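Side-chain contacts in uncharacterized protein MJ1062 (Methanocaldococcus jannaschii, PDB 3EO4), which is of unknown function, although the C-terminal part in this crystal is a GNAT-type domain and may transfer acyl groups: residues W30-L35 against E45-E50; F39-K44 against K152-E157; W65-R70 against R76-V81. All blocks are in the same frame, centred on the assembly; numbering follows the deposited sequence.

Overall arrangement
All three contacts lie in one GNAT-type acetyltransferase domain. Contact 1 joins the end of helix 24-31 to the turn leading into helix 49-58, and contact 2 takes the loop between helices 34-37 and 49-58 across to the turn before strand 157-163, so their segments alternate along the chain. Their centres are about 16 Å apart, and Gln43 links them through the backbone of Arg31. Contact 3 is the hairpin of strands 63-71 and 74-84 in the five-stranded antiparallel sheet, centred about 18 Å from contact 1 and 25 Å from contact 2. Trp30 packs on its Gly79. Contacts 1 and 3 also meet the second subunit, so both the helical region and the sheet contribute to the subunit interface.

Contact 1: W30-L35 against E45-E50; sequences WRSNPL and EPLKWE
Ser32 and Leu47 meet where helix 24-31 ends and the chain returns to begin helix 49-58, in the helical region of the GNAT-type domain. Leu47 N donates to Ser32 OG at 3.2 Å with an N-H...O angle of 157°. A water donates to both partners, 2.9 Å from Ser32 OG and 2.8 Å from Leu47 O, so the hydroxyl holds Leu47 at its amide directly and at its carbonyl through the water. Next to this polar link, Ser32 CB rests on Pro46 CB at 3.8 Å.

The isobutyl group of Leu47 instead turns to Arg31. Its CD2 methyl sits 3.6 Å from Arg31 CB and also reaches the guanidinium at its edge, lying 3.8 Å from NH2. The bend of the arginine chain at chi3 (97°) brings the planar group back beside the methyl. Arg31 NH1 forms a salt bridge with a sulfonate oxygen of a bound MES molecule, probably a buffer component, while Leu47 packs on Met28 as well.

Ser32 OG is set by the helix behind it: chi1 of -57° puts it beside its own backbone N, and it bonds to Met28 O. One residue on, Asn33 caps helix 34-37 by accepting from Leu35 N at OD1, 3.1 Å away. Its ND2 donates to Ser32 O of the second subunit, and the reciprocal bond completes a symmetric pair. With Met28 O as acceptor, Ser32 OG donates its proton to the helix end and accepts from both Leu47 N and the water, so this buried hydroxyl is fully used in joining the two helical regions.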
loop_
_atom_site.group_PDB
_atom_site.type_symbol
_atom_site.label_atom_id
_atom_site.label_comp_id
_atom_site.label_asym_id
_atom_site.label_seq_id
_atom_site.Cartn_x
_atom_site.Cartn_y
_atom_site.Cartn_z
ATOM N N TRP A 30 3.208 0.079 1.068
ATOM C CA TRP A 30 4.256 -0.543 0.276
ATOM C C TRP A 30 5.363 -1.169 1.145
ATOM O O TRP A 30 5.765 -2.298 0.915
ATOM C CB TRP A 30 4.876 0.489 -0.637
ATOM C CG TRP A 30 3.987 0.943 -1.746
ATOM C CD1 TRP A 30 3.003 0.216 -2.398
ATOM C CD2 TRP A 30 4.027 2.229 -2.368
ATOM N NE1 TRP A 30 2.433 0.992 -3.398
ATOM C CE2 TRP A 30 3.047 2.230 -3.397
ATOM C CE3 TRP A 30 4.814 3.378 -2.168
ATOM C CZ2 TRP A 30 2.826 3.350 -4.219
ATOM C CZ3 TRP A 30 4.585 4.490 -2.970
ATOM C CH2 TRP A 30 3.598 4.457 -4.005
ATOM N N ARG A 31 5.852 -0.441 2.133
ATOM C CA ARG A 31 6.938 -0.954 2.986
ATOM C C ARG A 31 6.546 -2.068 3.949
ATOM O O ARG A 31 7.424 -2.658 4.606
ATOM C CB ARG A 31 7.565 0.200 3.793
ATOM C CG ARG A 31 8.145 1.284 2.892
ATOM C CD ARG A 31 9.023 2.245 3.692
ATOM N NE ARG A 31 10.443 1.886 3.586
ATOM C CZ ARG A 31 11.099 1.090 4.424
ATOM N NH1 ARG A 31 12.387 0.841 4.200
ATOM N NH2 ARG A 31 10.483 0.543 5.480
ATOM N N SER A 32 5.245 -2.288 4.105
ATOM C CA SER A 32 4.726 -3.309 5.005
ATOM C C SER A 32 4.391 -4.556 4.219
ATOM O O SER A 32 3.876 -5.504 4.760
ATOM C CB SER A 32 3.504 -2.805 5.778
ATOM O OG SER A 32 3.814 -1.613 6.507
ATOM N N ASN A 33 4.692 -4.552 2.927
ATOM C CA ASN A 33 4.490 -5.728 2.120
ATOM C C ASN A 33 5.733 -6.629 2.182
ATOM O O ASN A 33 6.802 -6.212 1.748
ATOM C CB ASN A 33 4.174 -5.300 0.687
ATOM C CG ASN A 33 3.578 -6.415 -0.126
ATOM O OD1 ASN A 33 4.021 -7.543 -0.059
ATOM N ND2 ASN A 33 2.581 -6.093 -0.928
ATOM N N PRO A 34 5.597 -7.856 2.748
ATOM C CA PRO A 34 6.676 -8.835 2.886
ATOM C C PRO A 34 7.407 -9.140 1.590
ATOM O O PRO A 34 8.569 -9.557 1.635
ATOM C CB PRO A 34 5.949 -10.105 3.361
ATOM C CG PRO A 34 4.708 -9.616 3.976
ATOM C CD PRO A 34 4.312 -8.399 3.233
ATOM N N LEU A 35 6.717 -8.957 0.460
ATOM C CA LEU A 35 7.275 -9.166 -0.870
ATOM C C LEU A 35 8.282 -8.068 -1.210
ATOM O O LEU A 35 9.093 -8.212 -2.125
ATOM C CB LEU A 35 6.135 -9.146 -1.919
ATOM C CG LEU A 35 5.406 -10.394 -2.402
ATOM C CD1 LEU A 35 5.572 -11.637 -1.510
ATOM C CD2 LEU A 35 3.948 -10.038 -2.641
ATOM N N GLU A 45 8.759 -7.786 9.689
ATOM C CA GLU A 45 7.368 -7.520 10.087
ATOM C C GLU A 45 6.846 -6.291 9.366
ATOM O O GLU A 45 7.635 -5.451 8.946
ATOM C CB GLU A 45 7.251 -7.272 11.603
ATOM C CG GLU A 45 7.571 -8.461 12.538
ATOM C CD GLU A 45 6.654 -9.684 12.354
ATOM O OE1 GLU A 45 5.604 -9.563 11.674
ATOM O OE2 GLU A 45 6.982 -10.767 12.894
ATOM N N PRO A 46 5.508 -6.176 9.212
ATOM C CA PRO A 46 4.961 -4.920 8.702
ATOM C C PRO A 46 5.307 -3.773 9.655
ATOM O O PRO A 46 5.626 -4.010 10.821
ATOM C CB PRO A 46 3.447 -5.169 8.715
ATOM C CG PRO A 46 3.308 -6.617 8.693
ATOM C CD PRO A 46 4.438 -7.146 9.505
ATOM N N LEU A 47 5.237 -2.544 9.163
ATOM C CA LEU A 47 5.539 -1.361 9.986
ATOM C C LEU A 47 4.411 -1.007 10.932
ATOM O O LEU A 47 3.275 -1.394 10.710
ATOM C CB LEU A 47 5.792 -0.178 9.065
ATOM C CG LEU A 47 7.203 0.196 8.611
ATOM C CD1 LEU A 47 8.187 -0.976 8.552
ATOM C CD2 LEU A 47 7.130 0.956 7.305
ATOM N N LYS A 48 4.710 -0.269 11.993
ATOM C CA LYS A 48 3.654 0.311 12.819
ATOM C C LYS A 48 3.591 1.805 12.504
ATOM O O LYS A 48 4.622 2.430 12.263
ATOM C CB LYS A 48 3.926 0.058 14.305
ATOM C CG LYS A 48 4.172 -1.411 14.591
ATOM C CD LYS A 48 4.309 -1.715 16.079
ATOM C CE LYS A 48 4.945 -3.069 16.250
ATOM N NZ LYS A 48 5.034 -3.440 17.682
ATOM N N TRP A 49 2.388 2.371 12.484
ATOM C CA TRP A 49 2.226 3.803 12.241
ATOM C C TRP A 49 3.165 4.648 13.134
ATOM O O TRP A 49 3.868 5.525 12.628
ATOM C CB TRP A 49 0.771 4.227 12.428
ATOM C CG TRP A 49 0.555 5.708 12.246
ATOM C CD1 TRP A 49 0.288 6.625 13.220
ATOM C CD2 TRP A 49 0.569 6.433 11.001
ATOM N NE1 TRP A 49 0.154 7.879 12.664
ATOM C CE2 TRP A 49 0.331 7.787 11.306
ATOM C CE3 TRP A 49 0.786 6.063 9.659
ATOM C CZ2 TRP A 49 0.274 8.782 10.318
ATOM C CZ3 TRP A 49 0.746 7.062 8.668
ATOM C CH2 TRP A 49 0.482 8.399 9.011
ATOM N N GLU A 50 3.209 4.370 14.434
ATOM C CA GLU A 50 4.053 5.173 15.326
ATOM C C GLU A 50 5.514 5.215 14.859
ATOM O O GLU A 50 6.108 6.282 14.829
ATOM C CB GLU A 50 3.908 4.735 16.797
ATOM C CG GLU A 50 4.643 3.452 17.121
ATOM C CD GLU A 50 3.773 2.444 17.823
ATOM O OE1 GLU A 50 3.880 2.368 19.076
ATOM O OE2 GLU A 50 2.983 1.735 17.122
HETATM O O HOH W 1 1.605 -1.696 8.421
#

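Contact 2: F39-K44 against K152-E157; sequences FFYIQK and KGRENE
The Tyr41 ring is sandwiched. Over one face lies the guanidinium of Arg154, with NE offset toward the rim, and over the centre of the opposite face lies CG2 of the neighbouring Ile42. Glu155 O approaches the ring edge, 3.9 Å from CE1. The guanidinium, for its part, has Tyr41 CD2 over its centre, 3.3 Å from CZ, and the carboxylate of Glu157 at its edge. This is a guanidinium-aromatic stack between two type II beta turns, Phe40-Gln43 in the loop joining helices 34-37 and 49-58, and Arg154-Glu157 at the tip of the hairpin formed by strands 148-150 and 157-163. The planes are 19° apart, with centres separated by 4.0 Å.

The stack extends into the aliphatic part of the arginine: CD makes a CH-pi contact, 3.8 Å from the ring centroid, and CB lies near CE1 and CZ. With CG anti to the backbone N (chi1 -176°), Tyr41 projects its ring toward the hairpin turn, and it is the only side chain of 39-44 that touches that turn.

Rotation of the guanidinium is fixed within the hairpin turn. Glu157 takes NE and NH2 side-on, one carboxylate oxygen each, and its OE1 also receives the backbone N of Arg154. Arg130 adds a salt bridge to OE1 from strand 126-132, so the carboxylate probably balances two positive groups. In GNAT domains these two loops commonly flank the acceptor-substrate site, and the stack may bridge them similarly here. In the salt bridge, Arg154 NH2 lies 2.6 Å from Glu157 OE2, meeting its syn lone pair essentially in the guanidinium plane.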
loop_
_atom_site.group_PDB
_atom_site.type_symbol
_atom_site.label_atom_id
_atom_site.label_comp_id
_atom_site.label_asym_id
_atom_site.label_seq_id
_atom_site.Cartn_x
_atom_site.Cartn_y
_atom_site.Cartn_z
ATOM N N PHE A 39 13.691 -7.302 0.993
ATOM C CA PHE A 39 14.881 -6.629 0.505
ATOM C C PHE A 39 15.420 -5.543 1.456
ATOM O O PHE A 39 16.371 -4.844 1.110
ATOM C CB PHE A 39 14.630 -6.102 -0.940
ATOM C CG PHE A 39 14.177 -7.186 -1.919
ATOM C CD1 PHE A 39 14.933 -8.330 -2.104
ATOM C CD2 PHE A 39 12.992 -7.045 -2.657
ATOM C CE1 PHE A 39 14.544 -9.343 -2.996
ATOM C CE2 PHE A 39 12.572 -8.054 -3.555
ATOM C CZ PHE A 39 13.369 -9.227 -3.714
ATOM N N PHE A 40 14.857 -5.434 2.661
ATOM C CA PHE A 40 15.202 -4.370 3.604
ATOM C C PHE A 40 15.979 -4.972 4.771
ATOM O O PHE A 40 15.547 -5.982 5.341
ATOM C CB PHE A 40 13.943 -3.705 4.182
ATOM C CG PHE A 40 13.150 -2.899 3.192
ATOM C CD1 PHE A 40 11.863 -2.470 3.518
ATOM C CD2 PHE A 40 13.661 -2.584 1.946
ATOM C CE1 PHE A 40 11.114 -1.742 2.640
ATOM C CE2 PHE A 40 12.912 -1.825 1.052
ATOM C CZ PHE A 40 11.636 -1.412 1.399
ATOM N N TYR A 41 17.105 -4.350 5.112
ATOM C CA TYR A 41 17.954 -4.793 6.214
ATOM C C TYR A 41 17.112 -5.131 7.470
ATOM O O TYR A 41 16.353 -4.297 7.973
ATOM C CB TYR A 41 19.069 -3.762 6.504
ATOM C CG TYR A 41 20.039 -4.204 7.584
ATOM C CD1 TYR A 41 20.888 -5.291 7.379
ATOM C CD2 TYR A 41 20.089 -3.556 8.805
ATOM C CE1 TYR A 41 21.751 -5.718 8.354
ATOM C CE2 TYR A 41 20.983 -3.967 9.800
ATOM C CZ TYR A 41 21.802 -5.053 9.559
ATOM O OH TYR A 41 22.671 -5.503 10.513
ATOM N N ILE A 42 17.217 -6.389 7.895
ATOM C CA ILE A 42 16.539 -6.972 9.075
ATOM C C ILE A 42 15.007 -6.804 9.298
ATOM O O ILE A 42 14.496 -7.296 10.310
ATOM C CB ILE A 42 17.269 -6.643 10.409
ATOM C CG1 ILE A 42 16.751 -5.317 11.010
ATOM C CG2 ILE A 42 18.785 -6.789 10.253
ATOM C CD1 ILE A 42 17.679 -4.191 10.959
ATOM N N GLN A 43 14.274 -6.140 8.400
ATOM C CA GLN A 43 12.820 -6.030 8.609
ATOM C C GLN A 43 12.215 -7.429 8.460
ATOM O O GLN A 43 12.488 -8.127 7.475
ATOM C CB GLN A 43 12.165 -5.035 7.646
ATOM C CG GLN A 43 10.737 -4.625 8.024
ATOM C CD GLN A 43 10.142 -3.554 7.082
ATOM O OE1 GLN A 43 10.868 -2.754 6.512
ATOM N NE2 GLN A 43 8.824 -3.559 6.911
ATOM N N LYS A 44 11.408 -7.830 9.438
ATOM C CA LYS A 44 10.762 -9.140 9.433
ATOM C C LYS A 44 9.270 -9.019 9.669
ATOM O O LYS A 44 8.605 -10.040 9.857
ATOM C CB LYS A 44 11.343 -10.043 10.530
ATOM C CG LYS A 44 12.854 -10.039 10.607
ATOM C CD LYS A 44 13.436 -11.430 10.437
ATOM C CE LYS A 44 13.945 -11.629 9.016
ATOM N NZ LYS A 44 14.397 -13.039 8.807
ATOM N N LYS A 152 31.609 -3.285 1.581
ATOM C CA LYS A 152 30.571 -3.925 2.408
ATOM C C LYS A 152 29.760 -2.863 3.139
ATOM O O LYS A 152 30.299 -1.841 3.553
ATOM C CB LYS A 152 31.210 -4.849 3.454
ATOM C CG LYS A 152 31.245 -6.324 3.109
ATOM C CD LYS A 152 31.295 -7.181 4.396
ATOM C CE LYS A 152 29.899 -7.767 4.828
ATOM N NZ LYS A 152 28.641 -7.117 4.232
ATOM N N GLY A 153 28.462 -3.089 3.280
ATOM C CA GLY A 153 27.662 -2.317 4.227
ATOM C C GLY A 153 27.625 -3.169 5.491
ATOM O O GLY A 153 28.638 -3.727 5.881
ATOM N N ARG A 154 26.448 -3.294 6.099
ATOM C CA ARG A 154 26.192 -4.263 7.176
ATOM C C ARG A 154 26.051 -5.680 6.588
ATOM O O ARG A 154 26.122 -5.852 5.359
ATOM C CB ARG A 154 24.948 -3.841 7.967
ATOM C CG ARG A 154 24.925 -2.325 8.277
ATOM C CD ARG A 154 23.567 -1.846 8.702
ATOM N NE ARG A 154 22.714 -1.580 7.545
ATOM C CZ ARG A 154 21.595 -0.858 7.567
ATOM N NH1 ARG A 154 21.147 -0.332 8.703
ATOM N NH2 ARG A 154 20.911 -0.671 6.443
ATOM N N GLU A 155 25.909 -6.692 7.447
ATOM C CA GLU A 155 25.872 -8.092 7.000
ATOM C C GLU A 155 24.976 -8.261 5.784
ATOM O O GLU A 155 23.881 -7.700 5.749
ATOM C CB GLU A 155 25.357 -8.982 8.125
ATOM C CG GLU A 155 26.063 -10.332 8.216
ATOM C CD GLU A 155 26.122 -10.866 9.639
ATOM O OE1 GLU A 155 25.183 -10.588 10.424
ATOM O OE2 GLU A 155 27.118 -11.563 9.982
ATOM N N ASN A 156 25.441 -9.014 4.784
ATOM C CA ASN A 156 24.670 -9.266 3.539
ATOM C C ASN A 156 24.261 -8.005 2.730
ATOM O O ASN A 156 23.389 -8.065 1.850
ATOM C CB ASN A 156 23.416 -10.122 3.832
ATOM C CG ASN A 156 23.742 -11.527 4.397
ATOM O OD1 ASN A 156 22.823 -12.288 4.667
ATOM N ND2 ASN A 156 25.031 -11.858 4.589
ATOM N N GLU A 157 24.884 -6.877 3.053
ATOM C CA GLU A 157 24.582 -5.573 2.463
ATOM C C GLU A 157 25.854 -4.989 1.796
ATOM O O GLU A 157 26.960 -5.076 2.355
ATOM C CB GLU A 157 24.083 -4.639 3.564
ATOM C CG GLU A 157 23.518 -3.308 3.115
ATOM C CD GLU A 157 23.237 -2.380 4.292
ATOM O OE1 GLU A 157 24.170 -2.091 5.063
ATOM O OE2 GLU A 157 22.093 -1.926 4.436
#

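Contact 3: W65-R70 against R76-V81; sequences WIILLR and RKVGSV
Strands 65-70 and 76-81 pair as an antiparallel hairpin in the GNAT-type domain's five-stranded sheet, their short axes at 146°, with a beta bulge in the second strand, where Val78 and Gly79 together face Ile67. Val78 N donates to Ile67 O at 3.0 Å, whereas Gly79 O accepts from Ile67 N. Regular pairing resumes on both sides, at Leu69 with Arg76 and at Trp65 with Val81.

Trp65, Ile67, Leu69, Arg76 and Val81 share one face of the sheet. Here Ile67 reaches along the partner strand: its CD1 passes beside the Ser80 backbone to lie 4.1 Å from Val81 CB, and its CG2 meets Val78 CG2 at 3.8 Å. With CD1 anti to CA (chi2 166°), the side chain runs on past Gly79. Val81 CG1 touches Trp65 CB, while the indole brings its CE3 edge to Val81 O. Helix 107-121 packs on Trp65, Ile67 and Val81. Farther along, Leu69 CD2 lies over one face of the Arg76 guanidinium, 3.7 Å from NH2; that group also forms a salt bridge with Glu99 and a cation-pi contact with Trp49 of the second subunit.

Ile66, Leu68, Lys77 and Ser80 lie on the other face. The Lys77 chain is folded, and its CG packs against two neighbouring methyls, Ile66 CG2 at a tight 3.3 Å and Leu68 CD1. Ser80 OG donates to Trp65 O at 2.7 Å, and Val81 N reaches the same oxygen from the opposite face of the carbonyl plane. Trp65 O thus accepts two bonds, and the buried serine adds a side-chain bond to the backbone pairing.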
loop_
_atom_site.group_PDB
_atom_site.type_symbol
_atom_site.label_atom_id
_atom_site.label_comp_id
_atom_site.label_asym_id
_atom_site.label_seq_id
_atom_site.Cartn_x
_atom_site.Cartn_y
_atom_site.Cartn_z
ATOM N N TRP A 65 10.565 11.518 -2.768
ATOM C CA TRP A 65 9.610 11.775 -3.850
ATOM C C TRP A 65 8.666 10.584 -3.981
ATOM O O TRP A 65 9.006 9.456 -3.633
ATOM C CB TRP A 65 10.309 11.959 -5.199
ATOM C CG TRP A 65 11.211 13.142 -5.408
ATOM C CD1 TRP A 65 10.873 14.334 -6.014
ATOM C CD2 TRP A 65 12.628 13.229 -5.129
ATOM N NE1 TRP A 65 11.976 15.158 -6.091
ATOM C CE2 TRP A 65 13.064 14.507 -5.565
ATOM C CE3 TRP A 65 13.560 12.363 -4.534
ATOM C CZ2 TRP A 65 14.397 14.948 -5.418
ATOM C CZ3 TRP A 65 14.896 12.799 -4.394
ATOM C CH2 TRP A 65 15.298 14.080 -4.832
ATOM N N ILE A 66 7.469 10.860 -4.477
ATOM C CA ILE A 66 6.582 9.856 -5.002
ATOM C C ILE A 66 6.863 9.772 -6.502
ATOM O O ILE A 66 7.022 10.801 -7.176
ATOM C CB ILE A 66 5.091 10.290 -4.820
ATOM C CG1 ILE A 66 4.794 10.587 -3.344
ATOM C CG2 ILE A 66 4.147 9.235 -5.329
ATOM C CD1 ILE A 66 5.047 9.375 -2.423
ATOM N N ILE A 67 6.879 8.548 -7.015
ATOM C CA ILE A 67 7.032 8.281 -8.443
ATOM C C ILE A 67 5.646 8.165 -9.085
ATOM O O ILE A 67 4.832 7.355 -8.669
ATOM C CB ILE A 67 7.799 6.967 -8.671
ATOM C CG1 ILE A 67 9.141 6.979 -7.908
ATOM C CG2 ILE A 67 7.942 6.692 -10.171
ATOM C CD1 ILE A 67 9.808 5.613 -7.803
ATOM N N LEU A 68 5.390 8.985 -10.089
ATOM C CA LEU A 68 4.124 8.987 -10.765
ATOM C C LEU A 68 4.297 8.368 -12.131
ATOM O O LEU A 68 5.254 8.669 -12.820
ATOM C CB LEU A 68 3.667 10.420 -10.929
ATOM C CG LEU A 68 2.864 11.147 -9.840
ATOM C CD1 LEU A 68 3.000 10.597 -8.440
ATOM C CD2 LEU A 68 3.116 12.667 -9.901
ATOM N N LEU A 69 3.381 7.496 -12.528
ATOM C CA LEU A 69 3.423 6.918 -13.855
ATOM C C LEU A 69 2.238 7.490 -14.621
ATOM O O LEU A 69 1.105 7.414 -14.157
ATOM C CB LEU A 69 3.385 5.379 -13.820
ATOM C CG LEU A 69 3.137 4.684 -15.176
ATOM C CD1 LEU A 69 4.278 4.883 -16.192
ATOM C CD2 LEU A 69 2.848 3.218 -15.031
ATOM N N ARG A 70 2.528 8.074 -15.781
ATOM C CA ARG A 70 1.510 8.602 -16.654
ATOM C C ARG A 70 1.303 7.580 -17.751
ATOM O O ARG A 70 2.237 7.198 -18.462
ATOM C CB ARG A 70 1.921 9.946 -17.269
ATOM C CG ARG A 70 0.831 10.560 -18.133
ATOM C CD ARG A 70 1.304 11.809 -18.852
ATOM N NE ARG A 70 1.807 12.823 -17.918
ATOM C CZ ARG A 70 1.072 13.817 -17.414
ATOM N NH1 ARG A 70 -0.215 13.938 -17.739
ATOM N NH2 ARG A 70 1.624 14.694 -16.577
ATOM N N ARG A 76 -0.753 8.039 -12.006
ATOM C CA ARG A 76 -0.989 7.297 -10.770
ATOM C C ARG A 76 0.310 7.140 -9.971
ATOM O O ARG A 76 1.394 7.238 -10.539
ATOM C CB ARG A 76 -1.616 5.927 -11.076
ATOM C CG ARG A 76 -0.615 4.783 -11.378
ATOM C CD ARG A 76 -1.390 3.499 -11.680
ATOM N NE ARG A 76 -0.556 2.355 -12.049
ATOM C CZ ARG A 76 -0.374 1.968 -13.313
ATOM N NH1 ARG A 76 -0.942 2.645 -14.303
ATOM N NH2 ARG A 76 0.355 0.896 -13.595
ATOM N N LYS A 77 0.191 6.894 -8.659
ATOM C CA LYS A 77 1.347 6.695 -7.748
ATOM C C LYS A 77 1.829 5.255 -7.718
ATOM O O LYS A 77 1.058 4.345 -7.394
ATOM C CB LYS A 77 0.962 7.084 -6.325
ATOM C CG LYS A 77 1.013 8.575 -6.029
ATOM C CD LYS A 77 -0.322 9.257 -5.970
ATOM C CE LYS A 77 -1.298 8.622 -4.968
ATOM N NZ LYS A 77 -0.727 8.673 -3.620
ATOM N N VAL A 78 3.112 5.028 -8.005
ATOM C CA VAL A 78 3.573 3.662 -8.214
ATOM C C VAL A 78 4.763 3.291 -7.366
ATOM O O VAL A 78 5.102 2.115 -7.303
ATOM C CB VAL A 78 3.922 3.342 -9.711
ATOM C CG1 VAL A 78 2.703 3.501 -10.641
ATOM C CG2 VAL A 78 5.090 4.199 -10.192
ATOM N N GLY A 79 5.432 4.282 -6.765
ATOM C CA GLY A 79 6.582 3.992 -5.911
ATOM C C GLY A 79 7.116 5.225 -5.227
ATOM O O GLY A 79 6.480 6.295 -5.243
ATOM N N SER A 80 8.300 5.086 -4.629
ATOM C CA SER A 80 8.961 6.206 -4.014
ATOM C C SER A 80 10.459 6.150 -4.256
ATOM O O SER A 80 11.057 5.063 -4.253
ATOM C CB SER A 80 8.689 6.218 -2.527
ATOM O OG SER A 80 9.284 7.383 -1.954
ATOM N N VAL A 81 11.061 7.326 -4.441
ATOM C CA VAL A 81 12.518 7.449 -4.603
ATOM C C VAL A 81 12.982 8.559 -3.670
ATOM O O VAL A 81 12.233 9.517 -3.425
ATOM C CB VAL A 81 12.926 7.681 -6.096
ATOM C CG1 VAL A 81 12.470 9.046 -6.602
ATOM C CG2 VAL A 81 14.443 7.441 -6.322
#